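Local structure of RING finger protein unkempt homolog (Mus musculus, 5ELH) at residues 5-10 with 115-120; 24-27 with 31-34; 28-31 with 35-38; 78-83 with 87-92. The protein binds specific RNA sequences in mRNA through clustered CCCH zinc fingers and represses translation, setting the early shape of cortical neurons. One frame throughout, in Å; residues are numbered along the deposited sequence.

Overall arrangement
The chain is the cluster of zinc fingers 1-3, and each of its three zinc ions is touched by at least one contact. Interactions 2 and 3 share Thr31 and one zinc ion, and their centres lie only about 6 Å apart. Interaction 4 holds His81, a ligand of the second finger's zinc, and interaction 1 holds Cys118, a ligand of the third. Interaction 1 ties the N-terminal helix 3-10 to this last finger, and the other three are nested inside the loop it closes. It touches interactions 2 and 3 at Thr31 and interaction 4 where Leu8 CD2 packs 3.4 Å from Tyr91 O. Interactions 2 and 4, with centres about 20 Å apart, do not touch.

Interaction 1: residues 5-10 with 115-120; sequences YTYLKE and GLHCAF. With ZN (zinc ion), chain F.
Tyr7 OH and His117 ND1 sit 2.6 Å apart in a short hydrogen bond that could run in either direction. Each atom lies at the edge of the other's ring, near its plane. The two rings therefore meet rim to rim, their planes at 59° and their centroids 5.6 Å apart, and neither covers the other. Tyr7 CE2 follows the hydroxyl in, 3.4 Å from His117 ND1. With CG anti to the carbonyl carbon (chi1 -63°), the His117 ring is swung toward Tyr7; its other nitrogen, NE2, bonds to Thr31 O in the first zinc finger, and the two bonds together should fix the ring's rotation. Leu116 CD1 covers one face of that ring, 3.7 Å above its plane. A phenylalanine replacing Tyr7 would probably leave His117 ND1 without its mate and the imidazole freer to turn. One residue on, Cys118 points away from Tyr7 and binds zinc through SG at 2.4 Å; Cys101, Cys111 and His122 complete this CCCH site. The contact thus joins helix 3-10, at the start of the chain, to the zinc-binding loop between helices 87-90 and 134-142, where Ala119 and Phe120 also pack on Arg90 of helix 87-90.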
loop_
_atom_site.group_PDB
_atom_site.type_symbol
_atom_site.label_atom_id
_atom_site.label_comp_id
_atom_site.label_asym_id
_atom_site.label_seq_id
_atom_site.Cartn_x
_atom_site.Cartn_y
_atom_site.Cartn_z
ATOM N N TYR A 5 8.800 3.634 -3.023
ATOM C CA TYR A 5 7.736 2.769 -3.528
ATOM C C TYR A 5 6.366 3.197 -3.002
ATOM O O TYR A 5 5.374 3.165 -3.732
ATOM C CB TYR A 5 8.011 1.304 -3.172
ATOM C CG TYR A 5 6.916 0.355 -3.616
ATOM C CD1 TYR A 5 6.655 0.146 -4.969
ATOM C CD2 TYR A 5 6.142 -0.332 -2.686
ATOM C CE1 TYR A 5 5.653 -0.719 -5.381
ATOM C CE2 TYR A 5 5.140 -1.199 -3.089
ATOM C CZ TYR A 5 4.899 -1.390 -4.437
ATOM O OH TYR A 5 3.903 -2.252 -4.847
ATOM N N THR A 6 6.313 3.607 -1.742
ATOM C CA THR A 6 5.053 4.041 -1.145
ATOM C C THR A 6 4.532 5.318 -1.821
ATOM O O THR A 6 3.336 5.433 -2.093
ATOM C CB THR A 6 5.195 4.270 0.367
ATOM O OG1 THR A 6 6.004 5.428 0.602
ATOM C CG2 THR A 6 5.834 3.054 1.031
ATOM N N TYR A 7 5.427 6.262 -2.113
ATOM C CA TYR A 7 5.041 7.465 -2.852
ATOM C C TYR A 7 4.584 7.142 -4.270
ATOM O O TYR A 7 3.528 7.607 -4.717
ATOM C CB TYR A 7 6.177 8.487 -2.870
ATOM C CG TYR A 7 6.147 9.398 -1.668
ATOM C CD1 TYR A 7 6.737 9.020 -0.476
ATOM C CD2 TYR A 7 5.485 10.622 -1.713
ATOM C CE1 TYR A 7 6.694 9.841 0.632
ATOM C CE2 TYR A 7 5.436 11.453 -0.599
ATOM C CZ TYR A 7 6.039 11.055 0.565
ATOM O OH TYR A 7 5.995 11.878 1.673
ATOM N N LEU A 8 5.370 6.337 -4.975
ATOM C CA LEU A 8 5.038 5.973 -6.354
ATOM C C LEU A 8 3.659 5.324 -6.476
ATOM O O LEU A 8 2.872 5.663 -7.365
ATOM C CB LEU A 8 6.090 5.023 -6.910
ATOM C CG LEU A 8 7.422 5.689 -7.231
ATOM C CD1 LEU A 8 8.505 4.646 -7.360
ATOM C CD2 LEU A 8 7.295 6.513 -8.499
ATOM N N LYS A 9 3.377 4.391 -5.576
ATOM C CA LYS A 9 2.158 3.600 -5.641
ATOM C C LYS A 9 0.957 4.320 -5.032
ATOM O O LYS A 9 -0.163 4.193 -5.525
ATOM C CB LYS A 9 2.382 2.276 -4.907
ATOM C CG LYS A 9 1.157 1.368 -4.811
ATOM C CD LYS A 9 1.427 0.188 -3.883
ATOM C CE LYS A 9 0.324 -0.853 -3.947
ATOM N NZ LYS A 9 0.877 -2.211 -4.219
ATOM N N GLU A 10 1.188 5.078 -3.968
ATOM C CA GLU A 10 0.088 5.507 -3.106
ATOM C C GLU A 10 -0.174 7.010 -3.044
ATOM O O GLU A 10 -1.318 7.411 -2.811
ATOM C CB GLU A 10 0.305 4.971 -1.685
ATOM C CG GLU A 10 0.756 3.515 -1.644
ATOM C CD GLU A 10 0.080 2.709 -0.548
ATOM O OE1 GLU A 10 -0.042 3.215 0.591
ATOM O OE2 GLU A 10 -0.335 1.563 -0.835
ATOM N N GLY A 115 8.331 20.537 1.538
ATOM C CA GLY A 115 8.245 19.689 2.710
ATOM C C GLY A 115 8.672 18.263 2.430
ATOM O O GLY A 115 9.468 18.001 1.526
ATOM N N LEU A 116 8.129 17.332 3.205
ATOM C CA LEU A 116 8.532 15.929 3.112
ATOM C C LEU A 116 8.071 15.259 1.825
ATOM O O LEU A 116 8.610 14.219 1.444
ATOM C CB LEU A 116 8.023 15.116 4.310
ATOM C CG LEU A 116 6.984 15.717 5.266
ATOM C CD1 LEU A 116 5.639 15.965 4.586
ATOM C CD2 LEU A 116 6.814 14.802 6.474
ATOM N N HIS A 117 7.085 15.845 1.153
ATOM C CA HIS A 117 6.526 15.217 -0.040
ATOM C C HIS A 117 7.281 15.564 -1.321
ATOM O O HIS A 117 6.922 15.074 -2.386
ATOM C CB HIS A 117 5.047 15.579 -0.213
ATOM C CG HIS A 117 4.174 15.092 0.902
ATOM N ND1 HIS A 117 4.421 13.920 1.583
ATOM C CD2 HIS A 117 3.066 15.629 1.464
ATOM C CE1 HIS A 117 3.499 13.751 2.511
ATOM N NE2 HIS A 117 2.668 14.775 2.464
ATOM N N CYS A 118 8.319 16.390 -1.216
ATOM C CA CYS A 118 9.030 16.876 -2.392
ATOM C C CYS A 118 9.379 15.734 -3.349
ATOM O O CYS A 118 9.806 14.664 -2.923
ATOM C CB CYS A 118 10.302 17.608 -1.993
ATOM S SG CYS A 118 11.190 18.229 -3.431
ATOM N N ALA A 119 9.182 15.978 -4.639
ATOM C CA ALA A 119 9.340 14.946 -5.660
ATOM C C ALA A 119 10.748 14.915 -6.256
ATOM O O ALA A 119 11.048 14.077 -7.104
ATOM C CB ALA A 119 8.291 15.132 -6.770
ATOM N N PHE A 120 11.607 15.826 -5.810
ATOM C CA PHE A 120 13.008 15.810 -6.224
ATOM C C PHE A 120 13.846 15.206 -5.106
ATOM O O PHE A 120 13.419 15.173 -3.945
ATOM C CB PHE A 120 13.498 17.224 -6.559
ATOM C CG PHE A 120 12.978 17.755 -7.871
ATOM C CD1 PHE A 120 11.709 18.306 -7.958
ATOM C CD2 PHE A 120 13.760 17.704 -9.014
ATOM C CE1 PHE A 120 11.231 18.799 -9.155
ATOM C CE2 PHE A 120 13.285 18.192 -10.218
ATOM C CZ PHE A 120 12.019 18.740 -10.286
HETATM ZN ZN ZN F . 12.767 19.771 -2.612
#

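Interaction 2: residues 24-27 with 31-34; sequences CTQH and TCFH. With ZN (zinc ion), chain D.
Cys24 and Cys32 both throw SG anti to the backbone N (chi1 -173° and -167°), which turns the two sulfurs onto one zinc ion, 4.0 Å from each other. Each sulfur binds the metal at 2.4 Å, and Cys16 and His36 complete the CCCH set of the first finger. Both sulfurs also accept a backbone N-H two residues further on, Gln26 N at 3.4 Å from Cys24 SG and His34 N at the same distance from Cys32 SG; such bonds probably offset some of the thiolate charge. Gln26 makes most of the remaining contact with residues 31-34. Its side chain, extended beyond CG, crosses Thr31 at about a right angle, with Gln26 CB 3.3 Å from Thr31 OG1, and its OE1 reaches to 3.6 Å from Cys32 CA. On the backbone, Thr31 N gives Gln26 O a weak, bent bond of 3.1 Å. An alanine in place of Gln26 would keep CB against Thr31 OG1 but would probably uncover part of that hydroxyl and open a gap beside Cys32 where the amide now lies. Both pieces belong to the loop between helices 3-10 and 87-90, and Phe33 carries the finger onto the first of these, meeting Tyr7 edge-to-face.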
loop_
_atom_site.group_PDB
_atom_site.type_symbol
_atom_site.label_atom_id
_atom_site.label_comp_id
_atom_site.label_asym_id
_atom_site.label_seq_id
_atom_site.Cartn_x
_atom_site.Cartn_y
_atom_site.Cartn_z
ATOM N N CYS A 24 -9.589 16.065 8.994
ATOM C CA CYS A 24 -8.192 16.061 8.564
ATOM C C CYS A 24 -7.500 17.348 9.006
ATOM O O CYS A 24 -7.958 18.450 8.695
ATOM C CB CYS A 24 -8.054 15.886 7.059
ATOM S SG CYS A 24 -6.315 15.682 6.553
ATOM N N THR A 25 -6.405 17.188 9.743
ATOM C CA THR A 25 -5.624 18.306 10.257
ATOM C C THR A 25 -4.524 18.711 9.295
ATOM O O THR A 25 -3.731 19.600 9.610
ATOM C CB THR A 25 -4.923 17.934 11.575
ATOM O OG1 THR A 25 -3.927 16.934 11.315
ATOM C CG2 THR A 25 -5.919 17.406 12.585
ATOM N N GLN A 26 -4.464 18.043 8.141
ATOM C CA GLN A 26 -3.398 18.260 7.168
ATOM C C GLN A 26 -3.938 18.864 5.876
ATOM O O GLN A 26 -3.503 18.503 4.784
ATOM C CB GLN A 26 -2.677 16.943 6.870
ATOM C CG GLN A 26 -1.888 16.394 8.047
ATOM C CD GLN A 26 -1.239 15.064 7.726
ATOM O OE1 GLN A 26 -1.763 14.287 6.933
ATOM N NE2 GLN A 26 -0.089 14.798 8.338
ATOM N N HIS A 27 -4.890 19.782 6.020
ATOM C CA HIS A 27 -5.424 20.554 4.904
ATOM C C HIS A 27 -5.105 22.021 5.153
ATOM O O HIS A 27 -5.610 22.598 6.118
ATOM C CB HIS A 27 -6.945 20.386 4.824
ATOM C CG HIS A 27 -7.597 21.253 3.788
ATOM N ND1 HIS A 27 -7.687 20.891 2.459
ATOM C CD2 HIS A 27 -8.192 22.465 3.885
ATOM C CE1 HIS A 27 -8.304 21.844 1.785
ATOM N NE2 HIS A 27 -8.620 22.811 2.626
ATOM N N THR A 31 -0.655 19.042 3.719
ATOM C CA THR A 31 0.441 18.077 3.782
ATOM C C THR A 31 -0.064 16.642 3.736
ATOM O O THR A 31 0.683 15.709 4.038
ATOM C CB THR A 31 1.231 18.212 5.092
ATOM O OG1 THR A 31 0.393 17.837 6.193
ATOM C CG2 THR A 31 1.739 19.634 5.276
ATOM N N CYS A 32 -1.331 16.456 3.383
ATOM C CA CYS A 32 -1.922 15.132 3.468
ATOM C C CYS A 32 -1.399 14.240 2.356
ATOM O O CYS A 32 -1.124 14.686 1.243
ATOM C CB CYS A 32 -3.452 15.179 3.413
ATOM S SG CYS A 32 -4.217 13.597 3.901
ATOM N N PHE A 33 -1.283 12.963 2.681
ATOM C CA PHE A 33 -0.820 11.963 1.734
ATOM C C PHE A 33 -1.927 11.565 0.752
ATOM O O PHE A 33 -1.660 10.992 -0.305
ATOM C CB PHE A 33 -0.346 10.736 2.505
ATOM C CG PHE A 33 0.484 9.808 1.693
ATOM C CD1 PHE A 33 1.829 10.060 1.498
ATOM C CD2 PHE A 33 -0.080 8.689 1.110
ATOM C CE1 PHE A 33 2.599 9.207 0.739
ATOM C CE2 PHE A 33 0.686 7.835 0.355
ATOM C CZ PHE A 33 2.025 8.095 0.167
ATOM N N HIS A 34 -3.166 11.882 1.108
ATOM C CA HIS A 34 -4.330 11.458 0.340
ATOM C C HIS A 34 -4.964 12.657 -0.341
ATOM O O HIS A 34 -4.697 13.790 0.047
ATOM C CB HIS A 34 -5.315 10.788 1.284
ATOM C CG HIS A 34 -4.718 9.654 2.049
ATOM N ND1 HIS A 34 -4.275 8.499 1.439
ATOM C CD2 HIS A 34 -4.456 9.507 3.368
ATOM C CE1 HIS A 34 -3.783 7.683 2.354
ATOM N NE2 HIS A 34 -3.881 8.271 3.533
HETATM ZN ZN ZN D . -6.331 14.423 4.566
#

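Interaction 3: residues 28-31 with 35-38; sequences RPYT and WHFV. With ZN (zinc ion), chain D.
Tyr30 and His36 form a T-shaped pair inside the first CCCH zinc finger, the edge of the phenol ring directed at the face of the metal-binding imidazole. The planes are at 57°, so the T is a tilted one, and the centroids are 4.8 Å apart. Tyr30 CE1 does most of the touching: it stands 3.5 Å above the imidazole plane, over the centre of the ring. The two side chains run antiparallel past one another, Tyr30 with CG anti to its backbone N (chi1 -180°) and His36 with CG beside its own (chi1 -72°). This carries the tyrosine hydroxyl beyond the imidazole to the backbone at the root of His36, where Tyr30 OH lies 3.4 Å from Trp35 CA and hydrogen-bonds to His34 O. The tyrosine is the centre of an inverse gamma turn, in which Thr31 N makes a weak bond to Pro29 O.

The imidazole is fixed from several directions. Phe19 stacks on it, His27 ND1 hydrogen-bonds to its ND1, and the metal holds its other nitrogen, while Gln40 OE1 takes the backbone N-H of His36. The ring is thus likely to have little freedom to turn about its CB-CG bond. Together with the sulfurs of Cys16, Cys24 and Cys32, His36 NE2 completes the zinc site with a bond of 2.0 Å.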
loop_
_atom_site.group_PDB
_atom_site.type_symbol
_atom_site.label_atom_id
_atom_site.label_comp_id
_atom_site.label_asym_id
_atom_site.label_seq_id
_atom_site.Cartn_x
_atom_site.Cartn_y
_atom_site.Cartn_z
ATOM N N ARG A 28 -4.286 22.627 4.292
ATOM C CA ARG A 28 -3.879 24.030 4.465
ATOM C C ARG A 28 -3.249 24.250 5.853
ATOM O O ARG A 28 -3.945 24.613 6.801
ATOM C CB ARG A 28 -5.093 24.950 4.234
ATOM C CG ARG A 28 -4.964 26.415 4.664
ATOM C CD ARG A 28 -6.294 26.859 5.293
ATOM N NE ARG A 28 -6.280 28.199 5.891
ATOM C CZ ARG A 28 -6.747 29.302 5.305
ATOM N NH1 ARG A 28 -7.266 29.263 4.078
ATOM N NH2 ARG A 28 -6.688 30.459 5.953
ATOM N N PRO A 29 -1.926 24.014 5.983
ATOM C CA PRO A 29 -1.011 23.574 4.923
ATOM C C PRO A 29 -1.332 22.152 4.491
ATOM O O PRO A 29 -1.300 21.224 5.302
ATOM C CB PRO A 29 0.366 23.647 5.587
ATOM C CG PRO A 29 0.095 23.465 7.032
ATOM C CD PRO A 29 -1.259 24.061 7.295
ATOM N N TYR A 30 -1.663 21.997 3.215
ATOM C CA TYR A 30 -2.087 20.712 2.680
ATOM C C TYR A 30 -0.911 19.744 2.617
ATOM O O TYR A 30 -0.241 19.648 1.599
ATOM C CB TYR A 30 -2.701 20.919 1.292
ATOM C CG TYR A 30 -3.190 19.657 0.616
ATOM C CD1 TYR A 30 -3.942 18.713 1.305
ATOM C CD2 TYR A 30 -2.911 19.419 -0.725
ATOM C CE1 TYR A 30 -4.393 17.564 0.679
ATOM C CE2 TYR A 30 -3.354 18.277 -1.356
ATOM C CZ TYR A 30 -4.091 17.355 -0.655
ATOM O OH TYR A 30 -4.524 16.218 -1.301
ATOM N N THR A 31 -0.655 19.042 3.719
ATOM C CA THR A 31 0.441 18.077 3.782
ATOM C C THR A 31 -0.064 16.642 3.736
ATOM O O THR A 31 0.683 15.709 4.038
ATOM C CB THR A 31 1.231 18.212 5.092
ATOM O OG1 THR A 31 0.393 17.837 6.193
ATOM C CG2 THR A 31 1.739 19.634 5.276
ATOM N N TRP A 35 -5.785 12.433 -1.366
ATOM C CA TRP A 35 -6.434 13.559 -2.017
ATOM C C TRP A 35 -7.671 14.001 -1.240
ATOM O O TRP A 35 -8.354 13.196 -0.604
ATOM C CB TRP A 35 -6.736 13.315 -3.508
ATOM C CG TRP A 35 -7.692 12.224 -3.878
ATOM C CD1 TRP A 35 -7.376 10.972 -4.306
ATOM C CD2 TRP A 35 -9.123 12.309 -3.916
ATOM N NE1 TRP A 35 -8.515 10.265 -4.595
ATOM C CE2 TRP A 35 -9.605 11.063 -4.361
ATOM C CE3 TRP A 35 -10.042 13.316 -3.601
ATOM C CZ2 TRP A 35 -10.965 10.792 -4.503
ATOM C CZ3 TRP A 35 -11.394 13.046 -3.737
ATOM C CH2 TRP A 35 -11.841 11.791 -4.188
ATOM N N HIS A 36 -7.918 15.303 -1.284
ATOM C CA HIS A 36 -9.069 15.894 -0.623
ATOM C C HIS A 36 -10.110 16.294 -1.679
ATOM O O HIS A 36 -11.302 16.073 -1.499
ATOM C CB HIS A 36 -8.635 17.101 0.219
ATOM C CG HIS A 36 -7.874 16.741 1.463
ATOM N ND1 HIS A 36 -7.484 17.684 2.390
ATOM C CD2 HIS A 36 -7.436 15.552 1.936
ATOM C CE1 HIS A 36 -6.841 17.093 3.380
ATOM N NE2 HIS A 36 -6.799 15.798 3.135
ATOM N N PHE A 37 -9.654 16.880 -2.782
ATOM C CA PHE A 37 -10.542 17.205 -3.894
ATOM C C PHE A 37 -10.174 16.365 -5.088
ATOM O O PHE A 37 -9.018 15.998 -5.262
ATOM C CB PHE A 37 -10.464 18.684 -4.246
ATOM C CG PHE A 37 -10.765 19.577 -3.086
ATOM C CD1 PHE A 37 -12.054 19.709 -2.626
ATOM C CD2 PHE A 37 -9.747 20.252 -2.440
ATOM C CE1 PHE A 37 -12.336 20.521 -1.542
ATOM C CE2 PHE A 37 -10.021 21.069 -1.355
ATOM C CZ PHE A 37 -11.318 21.201 -0.909
ATOM N N VAL A 38 -11.172 16.057 -5.906
ATOM C CA VAL A 38 -10.964 15.167 -7.039
ATOM C C VAL A 38 -9.839 15.656 -7.951
ATOM O O VAL A 38 -9.080 14.845 -8.495
ATOM C CB VAL A 38 -12.278 14.976 -7.828
ATOM C CG1 VAL A 38 -12.025 14.228 -9.132
ATOM C CG2 VAL A 38 -13.274 14.227 -6.973
HETATM ZN ZN ZN D . -6.331 14.423 4.566
#

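Interaction 4: residues 78-83 with 87-92; sequences PFLHRT and TERRYH. With ZN (zinc ion), chain E.
Thr83 OG1 donates to Thr87 OG1 across 2.7 Å, the shortest bond between residues 78-83 and 87-92, with the two side chains crossing at about a right angle. In both threonines the hydroxyl sits between the backbone N and the carbonyl carbon (chi1 59° in Thr83), which brings the two hydroxyl oxygens within bonding distance. The second direct bond runs from His81 N to Glu88 OE1, 3.1 Å away; the N-H comes from above the carboxylate plane. Glu88 and His81 run alongside each other with their ends on the same side, carboxylate and ring planes only 20° apart. A water joins their ends: it accepts from His81 ND1 and donates to Glu88 OE2 at 2.8 Å. That carboxylate oxygen also makes a salt bridge with Arg43. Another water lies nearer the backbone, donating to His81 O and accepting from Arg89 N at 3.1 Å.

His81 NE2 binds zinc at 2.1 Å, with Cys61, Cys71 and Cys77 as the other ligands of this CCCH finger. Glu88, on the short helix 87-90, is thus placed to act as a second-shell residue: it holds the backbone of His81 directly and its ring through the water, which probably steadies the zinc-bound imidazole. Tyr64 stacks on the same ring.

Around these bonds lies apolar packing. Leu80 CD1 presses on Glu88 CB at 3.6 Å, while Leu80 CD2 rests on the bent arginine chain, 3.8 Å from Arg89 CD, whose guanidinium goes on to a salt bridge with Asp58. Further along the glutamate chain, Thr83 CG2 packs 3.8 Å from Glu88 CG.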
loop_
_atom_site.group_PDB
_atom_site.type_symbol
_atom_site.label_atom_id
_atom_site.label_comp_id
_atom_site.label_asym_id
_atom_site.label_seq_id
_atom_site.Cartn_x
_atom_site.Cartn_y
_atom_site.Cartn_z
ATOM N N PRO A 78 -4.257 7.500 -22.123
ATOM C CA PRO A 78 -2.809 7.311 -22.276
ATOM C C PRO A 78 -1.995 8.589 -22.145
ATOM O O PRO A 78 -0.771 8.554 -22.333
ATOM C CB PRO A 78 -2.676 6.769 -23.696
ATOM C CG PRO A 78 -3.819 7.377 -24.429
ATOM C CD PRO A 78 -4.950 7.508 -23.423
ATOM N N PHE A 79 -2.654 9.696 -21.826
ATOM C CA PHE A 79 -1.988 10.980 -21.706
ATOM C C PHE A 79 -1.953 11.483 -20.267
ATOM O O PHE A 79 -2.687 11.018 -19.394
ATOM C CB PHE A 79 -2.659 12.009 -22.610
ATOM C CG PHE A 79 -2.765 11.566 -24.044
ATOM C CD1 PHE A 79 -1.630 11.385 -24.813
ATOM C CD2 PHE A 79 -3.998 11.331 -24.616
ATOM C CE1 PHE A 79 -1.723 10.976 -26.119
ATOM C CE2 PHE A 79 -4.097 10.930 -25.927
ATOM C CZ PHE A 79 -2.959 10.753 -26.678
ATOM N N LEU A 80 -1.080 12.451 -20.052
ATOM C CA LEU A 80 -0.806 12.989 -18.738
ATOM C C LEU A 80 -1.848 14.026 -18.321
ATOM O O LEU A 80 -2.237 14.875 -19.119
ATOM C CB LEU A 80 0.575 13.629 -18.792
ATOM C CG LEU A 80 1.144 14.213 -17.511
ATOM C CD1 LEU A 80 1.290 13.140 -16.447
ATOM C CD2 LEU A 80 2.475 14.857 -17.844
ATOM N N HIS A 81 -2.299 13.952 -17.069
ATOM C CA HIS A 81 -3.263 14.906 -16.537
ATOM C C HIS A 81 -2.581 15.918 -15.651
ATOM O O HIS A 81 -1.770 15.562 -14.798
ATOM C CB HIS A 81 -4.358 14.172 -15.773
ATOM C CG HIS A 81 -5.187 13.281 -16.648
ATOM N ND1 HIS A 81 -5.982 12.266 -16.157
ATOM C CD2 HIS A 81 -5.331 13.250 -17.994
ATOM C CE1 HIS A 81 -6.584 11.657 -17.159
ATOM N NE2 HIS A 81 -6.205 12.234 -18.287
ATOM N N ARG A 82 -2.901 17.183 -15.879
ATOM C CA ARG A 82 -2.346 18.267 -15.090
ATOM C C ARG A 82 -3.158 18.409 -13.807
ATOM O O ARG A 82 -3.960 19.317 -13.647
ATOM C CB ARG A 82 -2.341 19.562 -15.892
ATOM C CG ARG A 82 -1.243 20.523 -15.475
ATOM C CD ARG A 82 -1.304 21.811 -16.271
ATOM N NE ARG A 82 -1.319 21.589 -17.718
ATOM C CZ ARG A 82 -0.235 21.502 -18.483
ATOM N NH1 ARG A 82 0.981 21.600 -17.955
ATOM N NH2 ARG A 82 -0.369 21.309 -19.787
ATOM N N THR A 83 -2.956 17.463 -12.904
ATOM C CA THR A 83 -3.603 17.485 -11.606
ATOM C C THR A 83 -3.040 18.651 -10.810
ATOM O O THR A 83 -2.044 19.249 -11.207
ATOM C CB THR A 83 -3.339 16.171 -10.871
ATOM O OG1 THR A 83 -1.923 15.990 -10.711
ATOM C CG2 THR A 83 -3.898 15.008 -11.669
ATOM N N THR A 87 1.025 16.572 -10.040
ATOM C CA THR A 87 1.461 15.387 -9.316
ATOM C C THR A 87 1.536 14.106 -10.147
ATOM O O THR A 87 2.242 13.182 -9.756
ATOM C CB THR A 87 0.595 15.126 -8.067
ATOM O OG1 THR A 87 -0.780 15.018 -8.444
ATOM C CG2 THR A 87 0.763 16.260 -7.051
ATOM N N GLU A 88 0.828 14.015 -11.273
ATOM C CA GLU A 88 0.956 12.809 -12.084
ATOM C C GLU A 88 2.352 12.741 -12.705
ATOM O O GLU A 88 2.945 11.670 -12.791
ATOM C CB GLU A 88 -0.144 12.696 -13.154
ATOM C CG GLU A 88 -1.465 12.193 -12.580
ATOM C CD GLU A 88 -2.419 11.635 -13.636
ATOM O OE1 GLU A 88 -2.152 11.781 -14.854
ATOM O OE2 GLU A 88 -3.429 11.027 -13.231
ATOM N N ARG A 89 2.880 13.884 -13.123
ATOM C CA ARG A 89 4.213 13.921 -13.721
ATOM C C ARG A 89 5.290 13.763 -12.654
ATOM O O ARG A 89 6.237 13.002 -12.817
ATOM C CB ARG A 89 4.412 15.243 -14.466
ATOM C CG ARG A 89 5.822 15.463 -14.968
ATOM C CD ARG A 89 5.937 15.574 -16.461
ATOM N NE ARG A 89 6.328 16.916 -16.853
ATOM C CZ ARG A 89 7.162 17.209 -17.846
ATOM N NH1 ARG A 89 7.700 16.256 -18.590
ATOM N NH2 ARG A 89 7.459 18.477 -18.090
ATOM N N ARG A 90 5.130 14.484 -11.555
ATOM C CA ARG A 90 6.159 14.542 -10.527
ATOM C C ARG A 90 6.352 13.214 -9.791
ATOM O O ARG A 90 7.440 12.932 -9.288
ATOM C CB ARG A 90 5.829 15.670 -9.546
ATOM C CG ARG A 90 6.154 17.059 -10.095
ATOM C CD ARG A 90 5.575 18.195 -9.249
ATOM N NE ARG A 90 5.867 18.069 -7.820
ATOM C CZ ARG A 90 6.941 18.572 -7.213
ATOM N NH1 ARG A 90 7.863 19.236 -7.905
ATOM N NH2 ARG A 90 7.102 18.403 -5.904
ATOM N N TYR A 91 5.302 12.403 -9.720
ATOM C CA TYR A 91 5.366 11.118 -9.029
ATOM C C TYR A 91 5.317 9.953 -10.016
ATOM O O TYR A 91 5.066 8.807 -9.641
ATOM C CB TYR A 91 4.274 11.029 -7.962
ATOM C CG TYR A 91 4.505 12.086 -6.905
ATOM C CD1 TYR A 91 3.961 13.355 -7.042
ATOM C CD2 TYR A 91 5.328 11.840 -5.818
ATOM C CE1 TYR A 91 4.187 14.333 -6.110
ATOM C CE2 TYR A 91 5.563 12.808 -4.881
ATOM C CZ TYR A 91 4.993 14.061 -5.030
ATOM O OH TYR A 91 5.219 15.051 -4.099
ATOM N N HIS A 92 5.602 10.265 -11.270
ATOM C CA HIS A 92 5.675 9.262 -12.331
ATOM C C HIS A 92 6.951 8.431 -12.190
ATOM O O HIS A 92 7.996 8.936 -11.736
ATOM C CB HIS A 92 5.660 9.961 -13.691
ATOM C CG HIS A 92 5.185 9.104 -14.825
ATOM N ND1 HIS A 92 5.924 8.057 -15.335
ATOM C CD2 HIS A 92 4.057 9.167 -15.571
ATOM C CE1 HIS A 92 5.258 7.493 -16.328
ATOM N NE2 HIS A 92 4.129 8.156 -16.501
HETATM ZN ZN ZN E . -7.048 12.203 -20.176
HETATM O O HOH W 1 0.782 16.085 -13.844
HETATM O O HOH W 2 -6.100 11.751 -13.280
#